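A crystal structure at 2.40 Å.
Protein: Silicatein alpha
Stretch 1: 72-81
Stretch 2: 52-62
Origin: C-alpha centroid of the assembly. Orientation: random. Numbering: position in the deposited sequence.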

ATOM      1  N   TYR A  72      -8.359   3.576   4.182  1.00 42.16           N
ATOM      2  CA  TYR A  72      -8.973   4.701   4.880  1.00 43.42           C
ATOM      3  C   TYR A  72      -9.057   4.450   6.382  1.00 42.83           C
ATOM      4  O   TYR A  72      -8.490   5.192   7.185  1.00 41.86           O
ATOM      5  CB  TYR A  72     -10.367   4.985   4.315  1.00 45.47           C
ATOM      6  CG  TYR A  72     -11.196   5.916   5.172  1.00 45.74           C
ATOM      7  N   VAL A  73      -9.772   3.393   6.745  1.00 42.39           N
ATOM      8  CA  VAL A  73      -9.963   3.004   8.126  1.00 41.97           C
ATOM      9  C   VAL A  73      -8.625   2.771   8.875  1.00 42.08           C
ATOM     10  O   VAL A  73      -8.548   3.030  10.058  1.00 41.73           O
ATOM     11  CB  VAL A  73     -10.835   1.738   8.178  1.00 43.67           C
ATOM     12  CG1 VAL A  73     -10.931   1.221   9.602  1.00 48.27           C
ATOM     13  CG2 VAL A  73     -12.227   1.993   7.585  1.00 42.36           C
ATOM     14  N   ALA A  74      -7.582   2.295   8.195  1.00 45.17           N
ATOM     15  CA  ALA A  74      -6.224   2.197   8.800  1.00 51.61           C
ATOM     16  C   ALA A  74      -5.605   3.574   9.081  1.00 50.35           C
ATOM     17  O   ALA A  74      -4.910   3.783  10.083  1.00 53.48           O
ATOM     18  CB  ALA A  74      -5.279   1.376   7.914  1.00 49.21           C
ATOM     19  N   PHE A  75      -5.853   4.517   8.190  1.00 48.84           N
ATOM     20  CA  PHE A  75      -5.363   5.876   8.383  1.00 46.54           C
ATOM     21  C   PHE A  75      -6.055   6.593   9.564  1.00 45.83           C
ATOM     22  O   PHE A  75      -5.392   7.309  10.326  1.00 45.54           O
ATOM     23  CB  PHE A  75      -5.542   6.670   7.099  1.00 43.96           C
ATOM     24  CG  PHE A  75      -4.644   6.240   5.975  1.00 46.71           C
ATOM     25  CD1 PHE A  75      -3.331   5.870   6.202  1.00 50.26           C
ATOM     26  CD2 PHE A  75      -5.092   6.286   4.673  1.00 48.34           C
ATOM     27  CE1 PHE A  75      -2.498   5.512   5.155  1.00 52.58           C
ATOM     28  CE2 PHE A  75      -4.259   5.942   3.622  1.00 50.28           C
ATOM     29  CZ  PHE A  75      -2.961   5.547   3.863  1.00 51.64           C
ATOM     30  N   LEU A  76      -7.369   6.396   9.694  1.00 44.55           N
ATOM     31  CA  LEU A  76      -8.187   6.906  10.826  1.00 48.56           C
ATOM     32  C   LEU A  76      -7.649   6.399  12.174  1.00 49.14           C
ATOM     33  O   LEU A  76      -7.403   7.175  13.093  1.00 49.28           O
ATOM     34  CB  LEU A  76      -9.632   6.431  10.640  1.00 53.48           C
ATOM     35  CG  LEU A  76     -10.837   7.212  11.148  1.00 61.30           C
ATOM     36  CD1 LEU A  76     -10.687   8.716  10.911  1.00 66.56           C
ATOM     37  CD2 LEU A  76     -12.091   6.685  10.447  1.00 61.58           C
ATOM     38  N   TYR A  77      -7.428   5.086  12.269  1.00 46.56           N
ATOM     39  CA  TYR A  77      -6.734   4.526  13.408  1.00 45.96           C
ATOM     40  C   TYR A  77      -5.413   5.265  13.685  1.00 44.01           C
ATOM     41  O   TYR A  77      -5.193   5.749  14.785  1.00 42.60           O
ATOM     42  CB  TYR A  77      -6.449   3.039  13.209  1.00 48.78           C
ATOM     43  CG  TYR A  77      -5.522   2.526  14.286  1.00 49.99           C
ATOM     44  CD1 TYR A  77      -6.000   2.231  15.552  1.00 47.22           C
ATOM     45  CD2 TYR A  77      -4.164   2.401  14.058  1.00 48.93           C
ATOM     46  CE1 TYR A  77      -5.150   1.786  16.540  1.00 46.77           C
ATOM     47  CE2 TYR A  77      -3.310   1.970  15.052  1.00 48.51           C
ATOM     48  CZ  TYR A  77      -3.811   1.664  16.289  1.00 47.12           C
ATOM     49  OH  TYR A  77      -2.962   1.215  17.272  1.00 49.80           O
ATOM     50  N   VAL A  78      -4.526   5.366  12.702  1.00 45.52           N
ATOM     51  CA  VAL A  78      -3.285   6.104  12.947  1.00 45.93           C
ATOM     52  C   VAL A  78      -3.543   7.517  13.478  1.00 48.79           C
ATOM     53  O   VAL A  78      -2.862   7.931  14.415  1.00 48.26           O
ATOM     54  CB  VAL A  78      -2.375   6.187  11.721  1.00 47.37           C
ATOM     55  CG1 VAL A  78      -1.109   6.959  12.056  1.00 42.39           C
ATOM     56  CG2 VAL A  78      -1.999   4.780  11.231  1.00 51.51           C
ATOM     57  N   VAL A  79      -4.500   8.250  12.886  1.00 51.12           N
ATOM     58  CA  VAL A  79      -4.767   9.659  13.261  1.00 48.42           C
ATOM     59  C   VAL A  79      -5.353   9.727  14.698  1.00 48.12           C
ATOM     60  O   VAL A  79      -4.845  10.469  15.547  1.00 41.21           O
ATOM     61  CB  VAL A  79      -5.763  10.362  12.281  1.00 51.17           C
ATOM     62  CG1 VAL A  79      -6.127  11.778  12.764  1.00 49.91           C
ATOM     63  CG2 VAL A  79      -5.238  10.414  10.853  1.00 52.45           C
ATOM     64  N   ALA A  80      -6.408   8.941  14.938  1.00 43.00           N
ATOM     65  CA  ALA A  80      -7.072   8.838  16.242  1.00 48.10           C
ATOM     66  C   ALA A  80      -6.132   8.330  17.327  1.00 51.85           C
ATOM     67  O   ALA A  80      -6.188   8.791  18.461  1.00 56.68           O
ATOM     68  CB  ALA A  80      -8.302   7.919  16.149  1.00 48.81           C
ATOM     69  N   ASN A  81      -5.281   7.369  16.983  1.00 53.80           N
ATOM     70  CA  ASN A  81      -4.324   6.830  17.926  1.00 52.48           C
ATOM     71  C   ASN A  81      -3.055   7.651  17.956  1.00 55.26           C
ATOM     72  O   ASN A  81      -2.141   7.332  18.706  1.00 54.15           O
ATOM     73  CB  ASN A  81      -3.959   5.395  17.582  1.00 55.81           C
ATOM     74  CG  ASN A  81      -3.263   4.688  18.732  1.00 56.24           C
ATOM     75  OD1 ASN A  81      -3.810   4.579  19.820  1.00 61.82           O
ATOM     76  ND2 ASN A  81      -2.061   4.205  18.491  1.00 55.91           N
TER
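Stretch 2, residues 52-62: QNIIDCSVPYG

Stretch 2 lies across stretch 1 as the end of a nearly perpendicular helix followed by a turning segment, and the contact is mainly apolar and aromatic, centred on Tyr-77 and Tyr-61, with one weak hydrogen bond between side chains. Residues 52-57 are helical and continue a helix that begins earlier in the chain; residues 72-80 are likewise the later part of a helix. The two axes approach to 10.4 Å, and their N-to-C directions make an angle of 92°, so the helices run neither parallel nor antiparallel. Ser-58 is the first residue to leave helical phi/psi, at -99/16, although its N still bonds to Ile-54 O at 3.2 Å and its OG donates to the same Ile-54 O at 2.8 Å. Beyond it the backbone turns, with Tyr-61 N bonded to Ser-58 O at 3.1 Å and Gly-62 N to Val-59 O at 3.1 Å.

The register follows from the nearest CA pairs: the CA atoms of Tyr-77 and Ser-58 are 5.8 Å apart, those of Val-73 and Tyr-61 5.9 Å, and those of Ala-74 and Ile-54 6.4 Å. Together the stretches bury 534 Å², and Tyr-77 and Tyr-61 have the largest covered areas, 127 and 117 Å².

Their rings form an offset edge-to-face pair, with centroids 5.6 Å apart and planes at 77°. The edge of Tyr-77 is directed toward the face of Tyr-61, and Tyr-77 CD1 reaches Tyr-61 CE1 at 3.5 Å. Tyr-77 CA lies 4.0 Å from the centroid of the Tyr-61 ring and only 4° off its normal, which places a CH-pi contact squarely over the face. Because Tyr-77 CA is a backbone atom, Tyr-61 lies against the helix itself as well as against side chains. Ala-80 CB is 3.6 Å from Tyr-61 CE2, and Val-73 CG1 is 3.7 Å from Tyr-61 CB.

The far end of Tyr-77 reaches back to the helix of stretch 2. Asn-53 ND2 donates a weak hydrogen bond to Tyr-77 OH, 3.0 Å long but with an N-H...acceptor angle of 127°. Cys-57 CB packs 3.4 Å from Tyr-77 CE1. At the base of the same side chain, just past the helix of stretch 2, Ser-58 CB lies 3.9 Å from Tyr-77 CB. One turn earlier in stretch 1, Ala-74 CB meets Ile-54 CG2 at 4.0 Å. Gly-62 follows Tyr-61 with phi/psi of 108/14, where a CB would be jammed against the preceding carbonyl oxygen.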

ATOM      1  N   GLN A  52       1.342  -5.079  11.805  1.00 40.93           N
ATOM      2  CA  GLN A  52       0.750  -5.886  12.848  1.00 41.55           C
ATOM      3  C   GLN A  52      -0.046  -4.976  13.780  1.00 45.49           C
ATOM      4  O   GLN A  52      -1.141  -5.337  14.283  1.00 42.39           O
ATOM      5  CB  GLN A  52       1.881  -6.593  13.598  1.00 43.43           C
ATOM      6  CG  GLN A  52       1.433  -7.644  14.608  1.00 45.35           C
ATOM      7  CD  GLN A  52       0.506  -8.695  14.042  1.00 46.73           C
ATOM      8  OE1 GLN A  52       0.688  -9.174  12.931  1.00 49.26           O
ATOM      9  NE2 GLN A  52      -0.501  -9.070  14.822  1.00 55.84           N
ATOM     10  N   ASN A  53       0.525  -3.789  14.005  1.00 43.84           N
ATOM     11  CA  ASN A  53      -0.111  -2.743  14.813  1.00 46.33           C
ATOM     12  C   ASN A  53      -1.500  -2.453  14.274  1.00 47.42           C
ATOM     13  O   ASN A  53      -2.459  -2.425  15.035  1.00 51.95           O
ATOM     14  CB  ASN A  53       0.755  -1.479  14.775  1.00 46.18           C
ATOM     15  CG  ASN A  53       0.422  -0.506  15.858  1.00 44.56           C
ATOM     16  OD1 ASN A  53       1.215   0.369  16.166  1.00 44.49           O
ATOM     17  ND2 ASN A  53      -0.752  -0.648  16.442  1.00 48.49           N
ATOM     18  N   ILE A  54      -1.592  -2.271  12.956  1.00 46.12           N
ATOM     19  CA  ILE A  54      -2.848  -1.957  12.297  1.00 50.65           C
ATOM     20  C   ILE A  54      -3.794  -3.150  12.379  1.00 51.51           C
ATOM     21  O   ILE A  54      -5.010  -2.984  12.543  1.00 53.57           O
ATOM     22  CB  ILE A  54      -2.653  -1.600  10.806  1.00 49.66           C
ATOM     23  CG1 ILE A  54      -2.284  -0.137  10.620  1.00 58.36           C
ATOM     24  CG2 ILE A  54      -3.937  -1.798  10.037  1.00 50.30           C
ATOM     25  CD1 ILE A  54      -0.948   0.238  11.196  1.00 62.88           C
ATOM     26  N   ILE A  55      -3.252  -4.349  12.229  1.00 48.19           N
ATOM     27  CA  ILE A  55      -4.096  -5.550  12.269  1.00 51.37           C
ATOM     28  C   ILE A  55      -4.699  -5.743  13.651  1.00 46.65           C
ATOM     29  O   ILE A  55      -5.917  -5.870  13.779  1.00 40.01           O
ATOM     30  CB  ILE A  55      -3.341  -6.823  11.818  1.00 51.65           C
ATOM     31  CG1 ILE A  55      -3.199  -6.805  10.298  1.00 51.15           C
ATOM     32  CG2 ILE A  55      -4.098  -8.082  12.224  1.00 53.10           C
ATOM     33  CD1 ILE A  55      -1.966  -7.516   9.781  1.00 55.25           C
ATOM     34  N   ASP A  56      -3.848  -5.747  14.672  1.00 44.98           N
ATOM     35  CA  ASP A  56      -4.324  -5.912  16.032  1.00 47.16           C
ATOM     36  C   ASP A  56      -5.292  -4.828  16.516  1.00 48.23           C
ATOM     37  O   ASP A  56      -6.220  -5.152  17.262  1.00 56.62           O
ATOM     38  CB  ASP A  56      -3.153  -5.994  17.012  1.00 47.42           C
ATOM     39  CG  ASP A  56      -2.276  -7.171  16.750  1.00 46.87           C
ATOM     40  OD1 ASP A  56      -2.734  -8.094  16.033  1.00 44.05           O
ATOM     41  OD2 ASP A  56      -1.132  -7.180  17.247  1.00 48.10           O
ATOM     42  N   CYS A  57      -5.094  -3.568  16.125  1.00 45.01           N
ATOM     43  CA  CYS A  57      -5.731  -2.447  16.874  1.00 46.10           C
ATOM     44  C   CYS A  57      -6.795  -1.648  16.136  1.00 46.69           C
ATOM     45  O   CYS A  57      -7.436  -0.798  16.736  1.00 50.83           O
ATOM     46  CB  CYS A  57      -4.672  -1.471  17.386  1.00 43.53           C
ATOM     47  SG  CYS A  57      -3.214  -2.263  18.107  1.00 52.98           S
ATOM     48  N   SER A  58      -7.003  -1.904  14.852  1.00 46.33           N
ATOM     49  CA  SER A  58      -7.970  -1.119  14.105  1.00 45.92           C
ATOM     50  C   SER A  58      -9.334  -1.795  13.949  1.00 45.43           C
ATOM     51  O   SER A  58     -10.132  -1.364  13.128  1.00 45.01           O
ATOM     52  CB  SER A  58      -7.397  -0.747  12.728  1.00 47.22           C
ATOM     53  OG  SER A  58      -7.429  -1.842  11.833  1.00 47.95           O
ATOM     54  N   VAL A  59      -9.623  -2.830  14.736  1.00 49.06           N
ATOM     55  CA  VAL A  59     -10.945  -3.500  14.654  1.00 50.34           C
ATOM     56  C   VAL A  59     -12.094  -2.544  14.979  1.00 51.28           C
ATOM     57  O   VAL A  59     -13.123  -2.583  14.305  1.00 55.57           O
ATOM     58  CB  VAL A  59     -11.035  -4.785  15.520  1.00 47.36           C
ATOM     59  CG1 VAL A  59     -12.465  -5.294  15.611  1.00 48.87           C
ATOM     60  CG2 VAL A  59     -10.176  -5.862  14.902  1.00 49.07           C
ATOM     61  N   PRO A  60     -11.913  -1.676  15.993  1.00 51.98           N
ATOM     62  CA  PRO A  60     -12.947  -0.709  16.331  1.00 50.60           C
ATOM     63  C   PRO A  60     -13.101   0.441  15.348  1.00 55.48           C
ATOM     64  O   PRO A  60     -14.096   1.179  15.446  1.00 54.04           O
ATOM     65  CB  PRO A  60     -12.509  -0.170  17.690  1.00 48.62           C
ATOM     66  CG  PRO A  60     -11.568  -1.196  18.230  1.00 55.15           C
ATOM     67  CD  PRO A  60     -10.846  -1.687  17.012  1.00 55.35           C
ATOM     68  N   TYR A  61     -12.161   0.604  14.412  1.00 52.33           N
ATOM     69  CA  TYR A  61     -12.329   1.635  13.374  1.00 49.95           C
ATOM     70  C   TYR A  61     -12.957   1.028  12.145  1.00 50.42           C
ATOM     71  O   TYR A  61     -13.240   1.732  11.194  1.00 54.06           O
ATOM     72  CB  TYR A  61     -11.018   2.355  13.073  1.00 45.84           C
ATOM     73  CG  TYR A  61     -10.484   3.006  14.311  1.00 45.28           C
ATOM     74  CD1 TYR A  61      -9.774   2.266  15.245  1.00 48.91           C
ATOM     75  CD2 TYR A  61     -10.741   4.345  14.594  1.00 46.33           C
ATOM     76  CE1 TYR A  61      -9.306   2.841  16.413  1.00 51.34           C
ATOM     77  CE2 TYR A  61     -10.275   4.936  15.772  1.00 48.98           C
ATOM     78  CZ  TYR A  61      -9.551   4.175  16.670  1.00 52.01           C
ATOM     79  OH  TYR A  61      -9.056   4.719  17.829  1.00 58.39           O
ATOM     80  N   GLY A  62     -13.214  -0.278  12.190  1.00 51.28           N
ATOM     81  CA  GLY A  62     -14.002  -0.937  11.163  1.00 51.19           C
ATOM     82  C   GLY A  62     -13.215  -1.832  10.233  1.00 49.94           C
ATOM     83  O   GLY A  62     -13.730  -2.212   9.202  1.00 53.23           O
TER